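Local coordinates for protein halocarboxylic acid dehalogenase DehI (Pseudomonas putida, PDB 3BJX) that probably hydrolyses the carbon-halogen bond of alpha-haloacids, as a Group I haloacid dehalogenase with an alpha-helical fold, at residues A[153-156]-A[157-160]; A[66-69]-A[70-74]; A[238-241]-A[242-246]. All coordinates share one frame; numbering follows the deposited sequence.

Interaction 1: A[153-156]-A[157-160]; sequences VSSE and LRAS
Val153 and Leu157 meet with their side chains crossing at about a right angle, CG1 of Val153 coming to 3.3 Å from CB of Leu157, closer than two carbons normally pack. The valine reaches across because CG1 stands anti to the backbone N (chi1 176°), and the same methyl has Leu157 CD1 as a looser neighbour. Arg158 leaves the turn in another direction and folds back along the chain, bent at chi3 (-82°). One face of its guanidinium lies over Ser155, whose CA sits 3.3 Å above the plane toward the rim, while the edge carries NE to Val153 O in a weak hydrogen bond of 3.3 Å. In the backbone, Ser154 O accepts two amides: Arg158 N arrives in the carbonyl plane, whereas Leu157 N sits well above it. Ala159 N closes the turn on Ser155 O at 2.9 Å. Leu157 also packs on Arg78 and Tyr79 of helix 78-90, and Val153 and Arg158 both touch Pro251, so the turn rests against two other parts of the chain. With Ser154 at the N-cap position and Ala159 already out of helical geometry, this is a single-turn surface helix, 155-158, set between loops.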
loop_
_atom_site.group_PDB
_atom_site.type_symbol
_atom_site.label_atom_id
_atom_site.label_comp_id
_atom_site.label_asym_id
_atom_site.label_seq_id
_atom_site.Cartn_x
_atom_site.Cartn_y
_atom_site.Cartn_z
ATOM N N VAL A 153 -30.712 -0.214 -4.492
ATOM C CA VAL A 153 -30.818 -0.063 -3.037
ATOM C C VAL A 153 -32.217 0.485 -2.665
ATOM O O VAL A 153 -32.775 1.334 -3.360
ATOM C CB VAL A 153 -29.641 0.855 -2.504
ATOM C CG1 VAL A 153 -29.740 1.148 -1.014
ATOM C CG2 VAL A 153 -28.285 0.234 -2.815
ATOM N N SER A 154 -32.789 -0.020 -1.581
ATOM C CA SER A 154 -34.128 0.380 -1.163
ATOM C C SER A 154 -34.139 1.868 -0.801
ATOM O O SER A 154 -33.085 2.435 -0.521
ATOM C CB SER A 154 -34.505 -0.432 0.064
ATOM O OG SER A 154 -33.719 0.030 1.147
ATOM N N SER A 155 -35.310 2.497 -0.782
ATOM C CA SER A 155 -35.403 3.924 -0.421
ATOM C C SER A 155 -34.803 4.240 0.971
ATOM O O SER A 155 -34.210 5.297 1.175
ATOM C CB SER A 155 -36.850 4.417 -0.462
ATOM O OG SER A 155 -37.573 3.775 -1.491
ATOM N N GLU A 156 -34.984 3.314 1.909
ATOM C CA GLU A 156 -34.564 3.460 3.306
ATOM C C GLU A 156 -33.046 3.597 3.465
ATOM O O GLU A 156 -32.580 4.279 4.362
ATOM C CB GLU A 156 -35.082 2.273 4.131
ATOM C CG GLU A 156 -36.600 2.237 4.290
ATOM C CD GLU A 156 -37.351 1.543 3.135
ATOM O OE1 GLU A 156 -36.946 0.433 2.679
ATOM O OE2 GLU A 156 -38.391 2.101 2.733
ATOM N N LEU A 157 -32.289 2.952 2.588
ATOM C CA LEU A 157 -30.834 3.026 2.631
ATOM C C LEU A 157 -30.282 4.150 1.752
ATOM O O LEU A 157 -29.135 4.550 1.879
ATOM C CB LEU A 157 -30.230 1.685 2.233
ATOM C CG LEU A 157 -30.393 0.531 3.225
ATOM C CD1 LEU A 157 -30.065 -0.782 2.545
ATOM C CD2 LEU A 157 -29.480 0.753 4.426
ATOM N N ARG A 158 -31.122 4.641 0.850
ATOM C CA ARG A 158 -30.823 5.801 0.039
ATOM C C ARG A 158 -31.071 7.098 0.794
ATOM O O ARG A 158 -30.483 8.142 0.469
ATOM C CB ARG A 158 -31.680 5.769 -1.202
ATOM C CG ARG A 158 -30.978 5.197 -2.402
ATOM C CD ARG A 158 -31.742 5.534 -3.657
ATOM N NE ARG A 158 -32.850 4.601 -3.846
ATOM C CZ ARG A 158 -34.145 4.894 -3.698
ATOM N NH1 ARG A 158 -34.542 6.112 -3.362
ATOM N NH2 ARG A 158 -35.047 3.944 -3.892
ATOM N N ALA A 159 -31.955 7.033 1.791
ATOM C CA ALA A 159 -32.273 8.185 2.625
ATOM C C ALA A 159 -30.981 8.723 3.190
ATOM O O ALA A 159 -30.041 7.976 3.416
ATOM C CB ALA A 159 -33.242 7.796 3.757
ATOM N N SER A 160 -30.911 10.024 3.400
ATOM C CA SER A 160 -29.704 10.578 3.997
ATOM C C SER A 160 -29.857 10.838 5.482
ATOM O O SER A 160 -30.966 10.924 6.008
ATOM C CB SER A 160 -29.206 11.818 3.247
ATOM O OG SER A 160 -30.279 12.537 2.703
#

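Interaction 2: A[66-69]-A[70-74]; sequences LAWR and RSAEA. With SO4 (sulfate ion), chain G.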
loop_
_atom_site.group_PDB
_atom_site.type_symbol
_atom_site.label_atom_id
_atom_site.label_comp_id
_atom_site.label_asym_id
_atom_site.label_seq_id
_atom_site.Cartn_x
_atom_site.Cartn_y
_atom_site.Cartn_z
ATOM N N LEU A 66 -12.691 17.911 -6.057
ATOM C CA LEU A 66 -13.477 17.204 -7.054
ATOM C C LEU A 66 -13.893 15.833 -6.542
ATOM O O LEU A 66 -15.083 15.532 -6.514
ATOM C CB LEU A 66 -12.707 17.078 -8.370
ATOM C CG LEU A 66 -13.328 16.171 -9.440
ATOM C CD1 LEU A 66 -14.473 16.848 -10.192
ATOM C CD2 LEU A 66 -12.237 15.701 -10.393
ATOM N N ALA A 67 -12.912 15.017 -6.131
ATOM C CA ALA A 67 -13.162 13.712 -5.523
ATOM C C ALA A 67 -14.203 13.743 -4.403
ATOM O O ALA A 67 -15.116 12.916 -4.367
ATOM C CB ALA A 67 -11.880 13.103 -5.027
ATOM N N TRP A 68 -14.096 14.694 -3.493
ATOM C CA TRP A 68 -15.114 14.805 -2.443
ATOM C C TRP A 68 -16.517 15.171 -2.963
ATOM O O TRP A 68 -17.524 14.624 -2.500
ATOM C CB TRP A 68 -14.676 15.791 -1.359
ATOM C CG TRP A 68 -15.747 16.045 -0.373
ATOM C CD1 TRP A 68 -16.418 17.209 -0.179
ATOM C CD2 TRP A 68 -16.315 15.091 0.538
ATOM N NE1 TRP A 68 -17.371 17.045 0.809
ATOM C CE2 TRP A 68 -17.316 15.753 1.265
ATOM C CE3 TRP A 68 -16.061 13.741 0.817
ATOM C CZ2 TRP A 68 -18.049 15.119 2.250
ATOM C CZ3 TRP A 68 -16.806 13.119 1.787
ATOM C CH2 TRP A 68 -17.781 13.804 2.490
ATOM N N ARG A 69 -16.575 16.094 -3.924
ATOM C CA ARG A 69 -17.827 16.562 -4.523
ATOM C C ARG A 69 -18.623 15.411 -5.154
ATOM O O ARG A 69 -19.852 15.418 -5.165
ATOM C CB ARG A 69 -17.495 17.633 -5.566
ATOM C CG ARG A 69 -18.667 18.187 -6.391
ATOM C CD ARG A 69 -18.179 19.191 -7.441
ATOM N NE ARG A 69 -17.151 20.072 -6.885
ATOM C CZ ARG A 69 -15.966 20.322 -7.442
ATOM N NH1 ARG A 69 -15.630 19.800 -8.621
ATOM N NH2 ARG A 69 -15.119 21.129 -6.817
ATOM N N ARG A 70 -17.912 14.413 -5.653
ATOM C CA ARG A 70 -18.528 13.300 -6.356
ATOM C C ARG A 70 -18.912 12.127 -5.424
ATOM O O ARG A 70 -19.686 11.251 -5.814
ATOM C CB ARG A 70 -17.596 12.837 -7.476
ATOM C CG ARG A 70 -17.002 13.991 -8.271
ATOM C CD ARG A 70 -17.897 14.398 -9.419
ATOM N NE ARG A 70 -17.680 13.449 -10.491
ATOM C CZ ARG A 70 -17.147 13.725 -11.672
ATOM N NH1 ARG A 70 -16.812 14.965 -12.019
ATOM N NH2 ARG A 70 -16.984 12.729 -12.522
ATOM N N SER A 71 -18.397 12.146 -4.197
ATOM C CA SER A 71 -18.611 11.088 -3.219
ATOM C C SER A 71 -19.505 11.518 -2.055
ATOM O O SER A 71 -20.025 10.678 -1.332
ATOM C CB SER A 71 -17.257 10.618 -2.662
ATOM O OG SER A 71 -16.304 10.426 -3.695
ATOM N N ALA A 72 -19.678 12.824 -1.873
ATOM C CA ALA A 72 -20.348 13.377 -0.691
ATOM C C ALA A 72 -21.779 12.895 -0.478
ATOM O O ALA A 72 -22.157 12.565 0.654
ATOM C CB ALA A 72 -20.288 14.910 -0.701
ATOM N N GLU A 73 -22.568 12.859 -1.554
ATOM C CA GLU A 73 -23.972 12.444 -1.476
ATOM C C GLU A 73 -24.115 10.993 -1.056
ATOM O O GLU A 73 -25.060 10.622 -0.389
ATOM C CB GLU A 73 -24.642 12.601 -2.839
ATOM C CG GLU A 73 -24.930 14.030 -3.272
ATOM C CD GLU A 73 -25.131 14.119 -4.778
ATOM O OE1 GLU A 73 -26.240 13.776 -5.260
ATOM O OE2 GLU A 73 -24.165 14.506 -5.486
ATOM N N ALA A 74 -23.171 10.175 -1.497
ATOM C CA ALA A 74 -23.209 8.752 -1.299
ATOM C C ALA A 74 -22.808 8.444 0.148
ATOM O O ALA A 74 -23.264 7.469 0.753
ATOM C CB ALA A 74 -22.254 8.098 -2.281
HETATM S S SO4 G . -18.173 18.379 -11.613
HETATM O O1 SO4 G . -17.561 19.461 -10.844
HETATM O O2 SO4 G . -19.435 18.833 -12.202
HETATM O O3 SO4 G . -17.249 17.940 -12.661
HETATM O O4 SO4 G . -18.447 17.262 -10.709
HETATM O O HOH W 1 -21.930 13.527 -4.649
#
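Leu66 and Arg70 run alongside each other, the Leu66 CD1 methyl lying close to the guanidinium, 3.5 Å from Arg70 NH1. The apolar contact is a CH-pi interaction: Ala72 CB sits over one face of the Trp68 indole, 4.0 Å from the centroid of its six-membered ring. Among the hydrogen bonds, Ser71 OG, beside its own backbone N (chi1 -46°), donates to Ala67 O at 2.8 Å. The bonds to Trp68 O are uneven, Ser71 N coming from above the carbonyl plane and Ala72 N only weakly. A water links Arg69 O with Glu73 N and Glu73 OE2. The ionic group is a sulfate, probably from the crystallisation liquor: Arg69 NH1 donates to its O1 at 3.0 Å and Arg70 NH1 to its O4 at 3.1 Å. Arg70 NH2 also forms a salt bridge with Glu260, so an alanine here would probably leave Glu260 without that ion-pair mate and the sulfate without the hydrogen bond from NH1 to O4. Towards the interior, Trp68 packs on helix 32-45, where Asp40 accepts from NE1, while Ala67 and Ser71 lean on Leu139 of helix 112-143.

Interaction 3: A[238-241]-A[242-246]; sequences ELVT and RAREL. Unlike the reference sequence in segment 242-246: Arg244 (reference Pro).
Thr241 and Glu245 extend in the same direction as neighbours, with CG2 of the threonine 4.2 Å from OE2 of the glutamate, and the same pair is joined through the main chain. Glu245 N donates to Thr241 O at 3.1 Å. Three further i to i+4 bonds continue the ladder: Arg242 N to Glu238 O and Ala243 N to Leu239 O, both 2.9 Å, and Arg244 N to Val240 O at 3.1 Å. One turn on, Leu246 N takes up Arg242 O.

The side-chain groups find their partners in several directions. Thr241 OG1 bonds to Arg237 O, one turn back. Arg242, bent at chi2 (53°), sends NH1 to Glu245 OE1 in a 2.9 Å salt bridge on the anti side of that carboxylate, while its NE pairs with Glu86 of helix 78-90; Leu246 CD2 lies 3.8 Å above one face of the guanidinium. Arg244, which differs from the reference sequence, lies alongside Val240, NH1 4.1 Å from CG1; its NE is paired with Glu141 and its side chain packs on Tyr197 of the second subunit. Both carboxylate oxygens of Glu238 are engaged, OE2 by Arg90 and OE1 by Lys235.

Across the two segments, then, the cohesion is that of a regular alpha-helix; the charged side chains pair both inside helix 230-248, as Arg242-Glu245 and Glu238-Lys235, and between helices, with Glu86 and Arg90 of helix 78-90 and Glu141 of helix 112-143, and these ion pairs would be expected to favour the ionised forms of the acids involved.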
loop_
_atom_site.group_PDB
_atom_site.type_symbol
_atom_site.label_atom_id
_atom_site.label_comp_id
_atom_site.label_asym_id
_atom_site.label_seq_id
_atom_site.Cartn_x
_atom_site.Cartn_y
_atom_site.Cartn_z
ATOM N N GLU A 238 -9.399 -8.376 6.091
ATOM C CA GLU A 238 -10.865 -8.507 6.119
ATOM C C GLU A 238 -11.626 -7.177 5.997
ATOM O O GLU A 238 -12.629 -7.098 5.300
ATOM C CB GLU A 238 -11.307 -9.259 7.384
ATOM C CG GLU A 238 -12.769 -9.062 7.755
ATOM C CD GLU A 238 -13.100 -9.703 9.071
ATOM O OE1 GLU A 238 -12.292 -10.547 9.497
ATOM O OE2 GLU A 238 -14.145 -9.373 9.668
ATOM N N LEU A 239 -11.141 -6.147 6.682
ATOM C CA LEU A 239 -11.691 -4.808 6.570
ATOM C C LEU A 239 -11.475 -4.211 5.203
ATOM O O LEU A 239 -12.420 -3.678 4.623
ATOM C CB LEU A 239 -11.068 -3.890 7.619
ATOM C CG LEU A 239 -11.926 -3.523 8.818
ATOM C CD1 LEU A 239 -12.582 -4.744 9.393
ATOM C CD2 LEU A 239 -11.054 -2.802 9.861
ATOM N N VAL A 240 -10.241 -4.291 4.696
ATOM C CA VAL A 240 -9.909 -3.816 3.340
ATOM C C VAL A 240 -10.857 -4.416 2.287
ATOM O O VAL A 240 -11.451 -3.690 1.489
ATOM C CB VAL A 240 -8.395 -4.097 2.943
ATOM C CG1 VAL A 240 -8.136 -3.709 1.524
ATOM C CG2 VAL A 240 -7.431 -3.376 3.846
ATOM N N THR A 241 -10.992 -5.740 2.318
ATOM C CA THR A 241 -11.868 -6.504 1.423
ATOM C C THR A 241 -13.343 -6.134 1.602
ATOM O O THR A 241 -14.017 -5.793 0.640
ATOM C CB THR A 241 -11.736 -8.001 1.684
ATOM O OG1 THR A 241 -10.364 -8.403 1.567
ATOM C CG2 THR A 241 -12.561 -8.772 0.697
ATOM N N ARG A 242 -13.835 -6.200 2.836
ATOM C CA ARG A 242 -15.227 -5.871 3.131
ATOM C C ARG A 242 -15.623 -4.460 2.681
ATOM O O ARG A 242 -16.639 -4.294 2.008
ATOM C CB ARG A 242 -15.532 -6.089 4.613
ATOM C CG ARG A 242 -17.013 -5.903 4.995
ATOM C CD ARG A 242 -17.902 -6.765 4.115
ATOM N NE ARG A 242 -19.310 -6.557 4.409
ATOM C CZ ARG A 242 -20.276 -6.646 3.506
ATOM N NH1 ARG A 242 -19.977 -6.924 2.238
ATOM N NH2 ARG A 242 -21.538 -6.459 3.880
ATOM N N ALA A 243 -14.813 -3.462 3.044
ATOM C CA ALA A 243 -14.979 -2.082 2.575
ATOM C C ALA A 243 -15.029 -1.962 1.048
ATOM O O ALA A 243 -15.767 -1.137 0.527
ATOM C CB ALA A 243 -13.883 -1.192 3.143
ATOM N N ARG A 244 -14.239 -2.789 0.354
ATOM C CA ARG A 244 -14.205 -2.894 -1.124
ATOM C C ARG A 244 -15.572 -3.317 -1.647
ATOM O O ARG A 244 -16.084 -2.711 -2.560
ATOM C CB ARG A 244 -13.071 -3.850 -1.576
ATOM C CG ARG A 244 -12.848 -4.051 -3.100
ATOM C CD ARG A 244 -11.457 -4.710 -3.388
ATOM N NE ARG A 244 -10.359 -3.715 -3.613
ATOM C CZ ARG A 244 -9.095 -3.786 -3.164
ATOM N NH1 ARG A 244 -8.684 -4.802 -2.408
ATOM N NH2 ARG A 244 -8.247 -2.814 -3.471
ATOM N N GLU A 245 -16.171 -4.335 -1.032
ATOM C CA GLU A 245 -17.499 -4.807 -1.416
ATOM C C GLU A 245 -18.556 -3.768 -1.080
ATOM O O GLU A 245 -19.469 -3.512 -1.882
ATOM C CB GLU A 245 -17.854 -6.119 -0.713
ATOM C CG GLU A 245 -16.883 -7.264 -0.993
ATOM C CD GLU A 245 -17.046 -8.406 -0.038
ATOM O OE1 GLU A 245 -17.692 -8.228 1.005
ATOM O OE2 GLU A 245 -16.526 -9.488 -0.315
ATOM N N LEU A 246 -18.441 -3.185 0.112
ATOM C CA LEU A 246 -19.380 -2.175 0.534
ATOM C C LEU A 246 -19.410 -1.005 -0.455
ATOM O O LEU A 246 -20.497 -0.497 -0.745
ATOM C CB LEU A 246 -19.128 -1.723 1.990
ATOM C CG LEU A 246 -19.584 -2.754 3.029
ATOM C CD1 LEU A 246 -18.956 -2.506 4.377
ATOM C CD2 LEU A 246 -21.101 -2.783 3.145
#

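All three contacts are local, between neighbouring residues of the chain, but only 238-246 lies wholly within a regular helix, and they differ in depth. Interaction 1 is a surface turn, its centre about 26 Å from the centre of the chain; interactions 2 and 3, their centres about 17 and 16 Å from it, are partly buried. None touches another, but helix 78-90 meets both 153-160 and 238-246, Tyr79 being a partner of each, and helix 112-143 lies against both 66-74 and 238-246. The chemistry follows place: uneven turn bonds at the surface, two arginines meeting a sulfate besides an indole contact at 66-74, and regular helix bonds with salt bridges within and between helices at 238-246.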